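Local coordinates for SusD homolog (PDB 3FDH), which probably captures glycans at the cell surface as an outer-membrane lipoprotein of the SusD/RagB family, at residues L422-A427 with T432-D437; K202-M207 with L331-H336; S73-S78 with L462-G467. All coordinates share one frame; numbering follows the deposited sequence.

Overall arrangement
Helix 76-95 starts near the N terminus, and the turn and first residues at its start meet the loop 462-467 in interaction 3. That contact closes the widest loop, of nearly 400 residues. Interactions 2 and 1 both fall within it, one after the other and without crossing. Interaction 2 comes first and joins helix 191-208 to the chain leading into helix 335-348. Interaction 1 follows as a short closure between the end of helix 412-423 and helix 431-443. Interactions 1 and 2 touch, with centres about 12 Å apart. Tyr435 links interaction 1 to interaction 3 by packing on Tyr464. Interactions 2 and 3 stay about 13 Å apart at their nearest atoms.

Interaction 1: residues L422-A427 with T432-D437; sequences LAMWGA and TETYND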
loop_
_atom_site.group_PDB
_atom_site.type_symbol
_atom_site.label_atom_id
_atom_site.label_comp_id
_atom_site.label_asym_id
_atom_site.label_seq_id
_atom_site.Cartn_x
_atom_site.Cartn_y
_atom_site.Cartn_z
ATOM N N LEU A 422 3.827 -11.352 -3.269
ATOM C CA LEU A 422 4.227 -11.280 -4.673
ATOM C C LEU A 422 3.245 -10.492 -5.545
ATOM O O LEU A 422 3.653 -9.790 -6.480
ATOM C CB LEU A 422 4.420 -12.699 -5.265
ATOM C CG LEU A 422 5.599 -13.434 -4.601
ATOM C CD1 LEU A 422 5.643 -14.861 -5.185
ATOM C CD2 LEU A 422 6.936 -12.722 -4.857
ATOM N N ALA A 423 1.957 -10.595 -5.218
ATOM C CA ALA A 423 0.904 -9.847 -5.949
ATOM C C ALA A 423 0.940 -8.341 -5.777
ATOM O O ALA A 423 0.558 -7.576 -6.640
ATOM C CB ALA A 423 -0.477 -10.330 -5.540
HETATM N N MSE A 424 1.413 -7.945 -4.618
HETATM C CA MSE A 424 1.370 -6.544 -4.146
HETATM C C MSE A 424 2.635 -5.720 -4.467
HETATM O O MSE A 424 2.769 -4.540 -4.177
HETATM C CB MSE A 424 0.862 -6.522 -2.708
HETATM C CG MSE A 424 -0.545 -6.939 -2.630
HETATM SE SE MSE A 424 -1.412 -6.922 -0.920
HETATM C CE MSE A 424 -1.609 -5.007 -0.592
ATOM N N TRP A 425 3.476 -6.379 -5.240
ATOM C CA TRP A 425 4.648 -5.759 -5.900
ATOM C C TRP A 425 4.139 -5.147 -7.203
ATOM O O TRP A 425 3.488 -5.793 -8.003
ATOM C CB TRP A 425 5.656 -6.839 -6.264
ATOM C CG TRP A 425 6.803 -6.394 -7.071
ATOM C CD1 TRP A 425 7.590 -5.301 -6.834
ATOM C CD2 TRP A 425 7.379 -7.063 -8.194
ATOM N NE1 TRP A 425 8.605 -5.212 -7.754
ATOM C CE2 TRP A 425 8.480 -6.272 -8.626
ATOM C CE3 TRP A 425 7.071 -8.254 -8.898
ATOM C CZ2 TRP A 425 9.277 -6.641 -9.685
ATOM C CZ3 TRP A 425 7.833 -8.578 -9.981
ATOM C CH2 TRP A 425 8.950 -7.796 -10.352
ATOM N N GLY A 426 4.476 -3.902 -7.415
ATOM C CA GLY A 426 4.095 -3.159 -8.593
ATOM C C GLY A 426 4.236 -1.652 -8.531
ATOM O O GLY A 426 5.016 -1.112 -7.715
ATOM N N ALA A 427 3.455 -1.000 -9.376
ATOM C CA ALA A 427 3.380 0.475 -9.494
ATOM C C ALA A 427 2.072 0.970 -8.903
ATOM O O ALA A 427 1.671 2.143 -9.066
ATOM C CB ALA A 427 3.467 0.884 -11.020
ATOM N N THR A 432 3.005 -0.135 0.650
ATOM C CA THR A 432 2.575 0.471 1.915
ATOM C C THR A 432 1.861 -0.608 2.743
ATOM O O THR A 432 2.186 -0.914 3.896
ATOM C CB THR A 432 1.610 1.648 1.610
ATOM O OG1 THR A 432 2.355 2.736 1.034
ATOM C CG2 THR A 432 0.907 2.145 2.845
ATOM N N GLU A 433 0.879 -1.217 2.123
ATOM C CA GLU A 433 0.084 -2.256 2.798
ATOM C C GLU A 433 0.906 -3.543 3.031
ATOM O O GLU A 433 0.746 -4.212 4.031
ATOM C CB GLU A 433 -1.220 -2.494 2.030
ATOM C CG GLU A 433 -2.167 -3.506 2.627
ATOM C CD GLU A 433 -2.709 -3.112 3.993
ATOM O OE1 GLU A 433 -2.551 -1.967 4.414
ATOM O OE2 GLU A 433 -3.347 -3.974 4.627
ATOM N N THR A 434 1.800 -3.883 2.119
ATOM C CA THR A 434 2.623 -5.103 2.303
ATOM C C THR A 434 3.501 -5.015 3.516
ATOM O O THR A 434 3.721 -5.992 4.233
ATOM C CB THR A 434 3.450 -5.389 1.138
ATOM O OG1 THR A 434 2.558 -5.757 0.080
ATOM C CG2 THR A 434 4.415 -6.556 1.439
ATOM N N TYR A 435 3.899 -3.785 3.768
ATOM C CA TYR A 435 4.735 -3.463 4.936
ATOM C C TYR A 435 3.952 -3.591 6.267
ATOM O O TYR A 435 4.486 -4.051 7.275
ATOM C CB TYR A 435 5.314 -2.084 4.749
ATOM C CG TYR A 435 6.078 -1.567 5.920
ATOM C CD1 TYR A 435 7.344 -2.085 6.246
ATOM C CD2 TYR A 435 5.590 -0.513 6.654
ATOM C CE1 TYR A 435 8.046 -1.597 7.318
ATOM C CE2 TYR A 435 6.287 -0.010 7.702
ATOM C CZ TYR A 435 7.520 -0.538 8.031
ATOM O OH TYR A 435 8.163 0.033 9.082
ATOM N N ASN A 436 2.675 -3.257 6.229
ATOM C CA ASN A 436 1.771 -3.517 7.347
ATOM C C ASN A 436 1.651 -5.019 7.552
ATOM O O ASN A 436 1.792 -5.496 8.657
ATOM C CB ASN A 436 0.384 -2.938 7.131
ATOM C CG ASN A 436 0.371 -1.431 7.138
ATOM O OD1 ASN A 436 1.130 -0.807 7.899
ATOM N ND2 ASN A 436 -0.483 -0.829 6.280
ATOM N N ASP A 437 1.392 -5.774 6.481
ATOM C CA ASP A 437 1.246 -7.217 6.624
ATOM C C ASP A 437 2.505 -7.841 7.200
ATOM O O ASP A 437 2.470 -8.745 8.033
ATOM C CB ASP A 437 0.984 -7.901 5.279
ATOM C CG ASP A 437 -0.488 -7.759 4.763
ATOM O OD1 ASP A 437 -1.447 -7.881 5.554
ATOM O OD2 ASP A 437 -0.677 -7.664 3.529
#
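Met424, a selenomethionine, reaches from the end of helix 412-423 to helix 431-443. It is the first residue past its helix to leave helical backbone angles. Its CB lies 3.4 Å from Thr434 OG1. That hydroxyl is hydrogen-bonded to Tyr51 OH and to Glu430 O. CG packs on His336 of helix 335-348, and SE carries the chain on. A bend at the last torsion (chi3 72°) then turns CE onto Glu433, where it touches CG at 3.6 Å and CB at 3.7 Å. The touch on Glu433 is thus apolar, although the residue is charged. Only the aliphatic part of Glu433 meets the methyl. Its chain bends at chi2 and turns the carboxylate to Arg208, with which OE2 forms a salt bridge. Asn436 ND2 donates to Glu433 OE1 at 3.0 Å from above the carboxylate plane, with an N-H...acceptor angle of 163°. With an alanine here in place of Glu433, Arg208 and the Asn436 amide would probably lose their carboxylate partner, and a gap would be likely to open beside the Met424 methyl. The contact is buried near the centre of the chain. Helix 335-348 also borders Met424 through Glu337, and helix 106-127 packs on helix 431-443 at Thr432 and Asn436.

Interaction 2: residues K202-M207 with L331-H336; sequences KARYTM and LLMSYH
Arg204 sends a buried guanidinium to the backbone at a beta bulge. The bond across the contact is a weak one: NH2 donates to Leu332 O over 3.1 Å, with an N-H...acceptor angle of only 128°. The oxygen lies oblique to the guanidinium plane. Leu332 O also accepts a hydrogen bond from Tyr118 OH. The stronger partner of Arg204 is Glu337, whose OE1 forms a salt bridge with NH2. Glu433 OE2 adds a long, weak ion pair at NE. Such nearby carboxylates would be expected to balance the buried charge. Water 1 extends the polar link. It accepts weakly from Arg204 NH2 at 3.2 Å and donates to Leu331 O at 2.9 Å.

The arginine leaves its helix with CG anti to the backbone N (chi1 168°) and bends at chi3, which carries the guanidinium to the bulge. Met333, a selenomethionine, comes from the other side with an extended chain. The two chains lie alongside each other and run in opposing senses. Met333 CG lies 3.7 Å from Arg204 NH2, so the aliphatic chain packs obliquely against the charged group. The Met333 side chain also touches Leu338 and Leu341 of helix 335-348.

Just beyond, Ser334 is the N-cap of helix 335-348, and its OG accepts from Glu337 N. The arrangement is a classic beta bulge, with Leu332 and Met333 set against the single residue Ala238 on the neighbouring strand, followed by a serine-capped helix start. Arg204 joins helix 191-208 to it.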
loop_
_atom_site.group_PDB
_atom_site.type_symbol
_atom_site.label_atom_id
_atom_site.label_comp_id
_atom_site.label_asym_id
_atom_site.label_seq_id
_atom_site.Cartn_x
_atom_site.Cartn_y
_atom_site.Cartn_z
ATOM N N LYS A 202 -13.010 -2.271 6.231
ATOM C CA LYS A 202 -13.333 -2.949 7.468
ATOM C C LYS A 202 -12.650 -4.305 7.515
ATOM O O LYS A 202 -12.209 -4.759 8.551
ATOM C CB LYS A 202 -14.850 -3.094 7.700
ATOM C CG LYS A 202 -15.484 -1.750 8.141
ATOM C CD LYS A 202 -16.892 -1.843 8.691
ATOM C CE LYS A 202 -16.881 -2.351 10.091
ATOM N NZ LYS A 202 -18.199 -2.255 10.736
ATOM N N ALA A 203 -12.530 -4.951 6.383
ATOM C CA ALA A 203 -11.855 -6.248 6.346
ATOM C C ALA A 203 -10.373 -6.028 6.605
ATOM O O ALA A 203 -9.756 -6.688 7.452
ATOM C CB ALA A 203 -12.083 -6.944 5.028
ATOM N N ARG A 204 -9.788 -5.076 5.879
ATOM C CA ARG A 204 -8.345 -4.804 6.018
ATOM C C ARG A 204 -7.990 -4.499 7.450
ATOM O O ARG A 204 -7.008 -4.999 8.012
ATOM C CB ARG A 204 -7.928 -3.610 5.143
ATOM C CG ARG A 204 -6.520 -3.075 5.430
ATOM C CD ARG A 204 -6.225 -1.790 4.623
ATOM N NE ARG A 204 -5.875 -2.009 3.206
ATOM C CZ ARG A 204 -5.478 -1.025 2.405
ATOM N NH1 ARG A 204 -5.417 0.222 2.856
ATOM N NH2 ARG A 204 -5.106 -1.273 1.176
ATOM N N TYR A 205 -8.820 -3.686 8.066
ATOM C CA TYR A 205 -8.523 -3.164 9.420
ATOM C C TYR A 205 -8.852 -4.158 10.524
ATOM O O TYR A 205 -8.237 -4.145 11.580
ATOM C CB TYR A 205 -9.203 -1.822 9.691
ATOM C CG TYR A 205 -8.839 -0.733 8.689
ATOM C CD1 TYR A 205 -7.532 -0.568 8.230
ATOM C CD2 TYR A 205 -9.796 0.170 8.255
ATOM C CE1 TYR A 205 -7.224 0.439 7.318
ATOM C CE2 TYR A 205 -9.493 1.195 7.365
ATOM C CZ TYR A 205 -8.225 1.319 6.884
ATOM O OH TYR A 205 -7.973 2.334 5.985
ATOM N N THR A 206 -9.817 -5.033 10.249
ATOM C CA THR A 206 -10.142 -6.098 11.191
ATOM C C THR A 206 -8.957 -7.064 11.267
ATOM O O THR A 206 -8.482 -7.439 12.361
ATOM C CB THR A 206 -11.460 -6.814 10.833
ATOM O OG1 THR A 206 -12.534 -5.854 10.900
ATOM C CG2 THR A 206 -11.732 -7.991 11.808
HETATM N N MSE A 207 -8.458 -7.448 10.105
HETATM C CA MSE A 207 -7.315 -8.369 10.077
HETATM C C MSE A 207 -6.091 -7.677 10.660
HETATM O O MSE A 207 -5.249 -8.296 11.320
HETATM C CB MSE A 207 -7.036 -8.871 8.663
HETATM C CG MSE A 207 -5.960 -9.939 8.657
HETATM SE SE MSE A 207 -6.550 -11.580 9.400
HETATM C CE MSE A 207 -7.465 -11.959 7.810
ATOM N N LEU A 331 -3.842 2.070 -6.570
ATOM C CA LEU A 331 -4.846 1.213 -5.928
ATOM C C LEU A 331 -4.885 1.498 -4.400
ATOM O O LEU A 331 -3.987 1.119 -3.633
ATOM C CB LEU A 331 -4.585 -0.270 -6.267
ATOM C CG LEU A 331 -4.584 -0.613 -7.757
ATOM C CD1 LEU A 331 -4.356 -2.133 -7.966
ATOM C CD2 LEU A 331 -5.824 -0.102 -8.408
ATOM N N LEU A 332 -5.928 2.226 -3.981
ATOM C CA LEU A 332 -6.167 2.516 -2.557
ATOM C C LEU A 332 -6.508 1.204 -1.885
ATOM O O LEU A 332 -6.183 0.985 -0.720
ATOM C CB LEU A 332 -7.220 3.571 -2.313
ATOM C CG LEU A 332 -6.816 5.003 -2.682
ATOM C CD1 LEU A 332 -7.931 6.014 -2.295
ATOM C CD2 LEU A 332 -5.513 5.417 -2.017
HETATM N N MSE A 333 -7.157 0.328 -2.647
HETATM C CA MSE A 333 -7.371 -1.035 -2.174
HETATM C C MSE A 333 -7.808 -1.874 -3.330
HETATM O O MSE A 333 -8.813 -1.561 -3.997
HETATM C CB MSE A 333 -8.343 -1.111 -0.991
HETATM C CG MSE A 333 -8.250 -2.496 -0.279
HETATM SE SE MSE A 333 -9.673 -2.862 0.996
HETATM C CE MSE A 333 -9.321 -4.761 1.162
ATOM N N SER A 334 -7.004 -2.907 -3.588
ATOM C CA SER A 334 -7.230 -3.803 -4.720
ATOM C C SER A 334 -8.150 -4.976 -4.463
ATOM O O SER A 334 -8.367 -5.434 -3.339
ATOM C CB SER A 334 -5.914 -4.311 -5.248
ATOM O OG SER A 334 -5.274 -5.140 -4.296
ATOM N N TYR A 335 -8.710 -5.460 -5.573
ATOM C CA TYR A 335 -9.522 -6.634 -5.506
ATOM C C TYR A 335 -8.666 -7.803 -5.055
ATOM O O TYR A 335 -9.089 -8.619 -4.233
ATOM C CB TYR A 335 -10.159 -6.930 -6.852
ATOM C CG TYR A 335 -10.912 -8.248 -6.939
ATOM C CD1 TYR A 335 -12.057 -8.491 -6.204
ATOM C CD2 TYR A 335 -10.476 -9.252 -7.806
ATOM C CE1 TYR A 335 -12.713 -9.709 -6.298
ATOM C CE2 TYR A 335 -11.148 -10.448 -7.927
ATOM C CZ TYR A 335 -12.253 -10.677 -7.182
ATOM O OH TYR A 335 -12.907 -11.886 -7.349
ATOM N N HIS A 336 -7.425 -7.847 -5.533
ATOM C CA HIS A 336 -6.544 -8.969 -5.169
ATOM C C HIS A 336 -6.273 -8.944 -3.686
ATOM O O HIS A 336 -6.280 -9.988 -3.055
ATOM C CB HIS A 336 -5.244 -9.149 -6.015
ATOM C CG HIS A 336 -4.416 -7.921 -6.189
ATOM N ND1 HIS A 336 -4.664 -6.995 -7.193
ATOM C CD2 HIS A 336 -3.319 -7.483 -5.518
ATOM C CE1 HIS A 336 -3.760 -6.029 -7.107
ATOM N NE2 HIS A 336 -2.950 -6.292 -6.086
HETATM O O HOH W 1 -3.366 -0.467 -1.338
#

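Interaction 3: residues S73-S78 with L462-G467; sequences STFNNS and LRYPYG
Phe75 and Tyr464 both hold CG anti to their own carbonyl carbon, with chi1 at -62° and -73°. These torsions help bring the two rings together as an offset stack. The ring centroids are 4.0 Å apart and the planes are inclined by 19°. The closest pair is Phe75 CE1 and Tyr464 CE2, at 3.4 Å. Tyr464 CD2 sits over the centre of the Phe75 ring, while Phe75 CZ lies towards the rim of the tyrosine ring. The opposite face of Phe75 receives Thr74 CG2. Pro465 adds CD at the edge of the Phe75 ring, in its plane, 3.7 Å from Phe75 CD2. Further rings join the cluster edge-to-face, Tyr44 on Phe75 and Phe126 on Tyr464. The hydroxyl of Tyr464 bonds to Ile41 O.

The backbones also meet, beside the rings. Water 2 accepts from Phe75 N and donates to Pro465 O, each at 2.8 Å. Asn76 OD1 lies 3.3 Å from Gly467 CA and accepts a hydrogen bond from Ser469 N. Packing is tight here, since a CB on Gly467 would clash with that oxygen. Gly467 is the N-cap of helix 468-473, and Phe75 that of helix 76-95. No direct hydrogen bond crosses between the two segments. The contact therefore rests on aromatic stacking and apolar packing, with water 2 bridging the two backbones.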
loop_
_atom_site.group_PDB
_atom_site.type_symbol
_atom_site.label_atom_id
_atom_site.label_comp_id
_atom_site.label_asym_id
_atom_site.label_seq_id
_atom_site.Cartn_x
_atom_site.Cartn_y
_atom_site.Cartn_z
ATOM N N SER A 73 13.117 13.947 9.848
ATOM C CA SER A 73 12.955 14.688 8.582
ATOM C C SER A 73 12.424 13.868 7.470
ATOM O O SER A 73 11.788 14.366 6.551
ATOM C CB SER A 73 14.293 15.160 8.038
ATOM O OG SER A 73 14.879 16.022 8.938
ATOM N N THR A 74 12.697 12.581 7.572
ATOM C CA THR A 74 12.479 11.696 6.456
ATOM C C THR A 74 11.065 11.651 5.949
ATOM O O THR A 74 10.843 11.662 4.727
ATOM C CB THR A 74 12.970 10.309 6.804
ATOM O OG1 THR A 74 14.348 10.412 7.165
ATOM C CG2 THR A 74 12.804 9.387 5.675
ATOM N N PHE A 75 10.120 11.543 6.869
ATOM C CA PHE A 75 8.696 11.441 6.473
ATOM C C PHE A 75 7.922 12.650 6.874
ATOM O O PHE A 75 6.717 12.597 6.992
ATOM C CB PHE A 75 8.063 10.190 7.063
ATOM C CG PHE A 75 8.728 8.923 6.562
ATOM C CD1 PHE A 75 8.543 8.544 5.256
ATOM C CD2 PHE A 75 9.588 8.174 7.370
ATOM C CE1 PHE A 75 9.155 7.441 4.751
ATOM C CE2 PHE A 75 10.231 7.060 6.871
ATOM C CZ PHE A 75 10.017 6.690 5.555
ATOM N N ASN A 76 8.623 13.753 7.072
ATOM C CA ASN A 76 7.940 14.996 7.482
ATOM C C ASN A 76 6.883 15.445 6.489
ATOM O O ASN A 76 5.757 15.801 6.849
ATOM C CB ASN A 76 8.904 16.144 7.716
ATOM C CG ASN A 76 8.259 17.264 8.514
ATOM O OD1 ASN A 76 7.632 17.017 9.537
ATOM N ND2 ASN A 76 8.380 18.490 8.032
ATOM N N ASN A 77 7.241 15.412 5.215
ATOM C CA ASN A 77 6.300 15.798 4.168
ATOM C C ASN A 77 5.078 14.888 4.120
ATOM O O ASN A 77 3.930 15.358 4.035
ATOM C CB ASN A 77 6.955 15.812 2.795
ATOM C CG ASN A 77 7.868 16.990 2.596
ATOM O OD1 ASN A 77 7.785 17.994 3.306
ATOM N ND2 ASN A 77 8.761 16.876 1.608
ATOM N N SER A 78 5.334 13.582 4.186
ATOM C CA SER A 78 4.262 12.597 4.150
ATOM C C SER A 78 3.344 12.786 5.325
ATOM O O SER A 78 2.138 12.752 5.214
ATOM C CB SER A 78 4.801 11.185 4.194
ATOM O OG SER A 78 5.508 10.935 3.002
ATOM N N LEU A 462 10.516 -0.836 12.410
ATOM C CA LEU A 462 9.212 -1.362 12.867
ATOM C C LEU A 462 8.113 -0.347 12.666
ATOM O O LEU A 462 6.928 -0.633 12.848
ATOM C CB LEU A 462 9.279 -1.702 14.349
ATOM C CG LEU A 462 10.354 -2.703 14.735
ATOM C CD1 LEU A 462 10.398 -2.907 16.237
ATOM C CD2 LEU A 462 10.062 -3.988 14.130
ATOM N N ARG A 463 8.552 0.847 12.297
ATOM C CA ARG A 463 7.659 1.996 12.104
ATOM C C ARG A 463 8.415 3.124 11.448
ATOM O O ARG A 463 9.636 3.022 11.285
ATOM C CB ARG A 463 7.159 2.487 13.477
ATOM C CG ARG A 463 8.235 2.983 14.409
ATOM C CD ARG A 463 7.819 2.764 15.866
ATOM N NE ARG A 463 6.710 3.614 16.288
ATOM C CZ ARG A 463 5.940 3.401 17.343
ATOM N NH1 ARG A 463 6.096 2.320 18.097
ATOM N NH2 ARG A 463 4.984 4.278 17.621
ATOM N N TYR A 464 7.687 4.204 11.134
ATOM C CA TYR A 464 8.274 5.426 10.552
ATOM C C TYR A 464 8.444 6.453 11.668
ATOM O O TYR A 464 7.573 6.557 12.545
ATOM C CB TYR A 464 7.405 6.054 9.487
ATOM C CG TYR A 464 7.408 5.236 8.196
ATOM C CD1 TYR A 464 7.835 3.939 8.224
ATOM C CD2 TYR A 464 6.966 5.780 7.011
ATOM C CE1 TYR A 464 7.813 3.174 7.050
ATOM C CE2 TYR A 464 6.952 5.047 5.888
ATOM C CZ TYR A 464 7.370 3.771 5.899
ATOM O OH TYR A 464 7.301 3.097 4.678
ATOM N N PRO A 465 9.519 7.262 11.602
ATOM C CA PRO A 465 9.661 8.279 12.624
ATOM C C PRO A 465 8.693 9.461 12.466
ATOM O O PRO A 465 8.306 9.852 11.353
ATOM C CB PRO A 465 11.110 8.769 12.420
ATOM C CG PRO A 465 11.399 8.495 10.972
ATOM C CD PRO A 465 10.710 7.198 10.721
ATOM N N TYR A 466 8.309 10.016 13.598
ATOM C CA TYR A 466 7.425 11.195 13.621
ATOM C C TYR A 466 8.056 12.371 12.874
ATOM O O TYR A 466 9.292 12.570 12.868
ATOM C CB TYR A 466 7.107 11.645 15.052
ATOM C CG TYR A 466 6.401 10.609 15.924
ATOM C CD1 TYR A 466 5.079 10.258 15.687
ATOM C CD2 TYR A 466 7.064 9.990 16.980
ATOM C CE1 TYR A 466 4.429 9.286 16.476
ATOM C CE2 TYR A 466 6.416 9.034 17.789
ATOM C CZ TYR A 466 5.103 8.706 17.541
ATOM O OH TYR A 466 4.482 7.765 18.324
ATOM N N GLY A 467 7.183 13.183 12.291
ATOM C CA GLY A 467 7.601 14.346 11.512
ATOM C C GLY A 467 8.174 15.402 12.394
ATOM O O GLY A 467 7.671 15.667 13.477
HETATM O O HOH W 2 9.568 11.662 9.652
#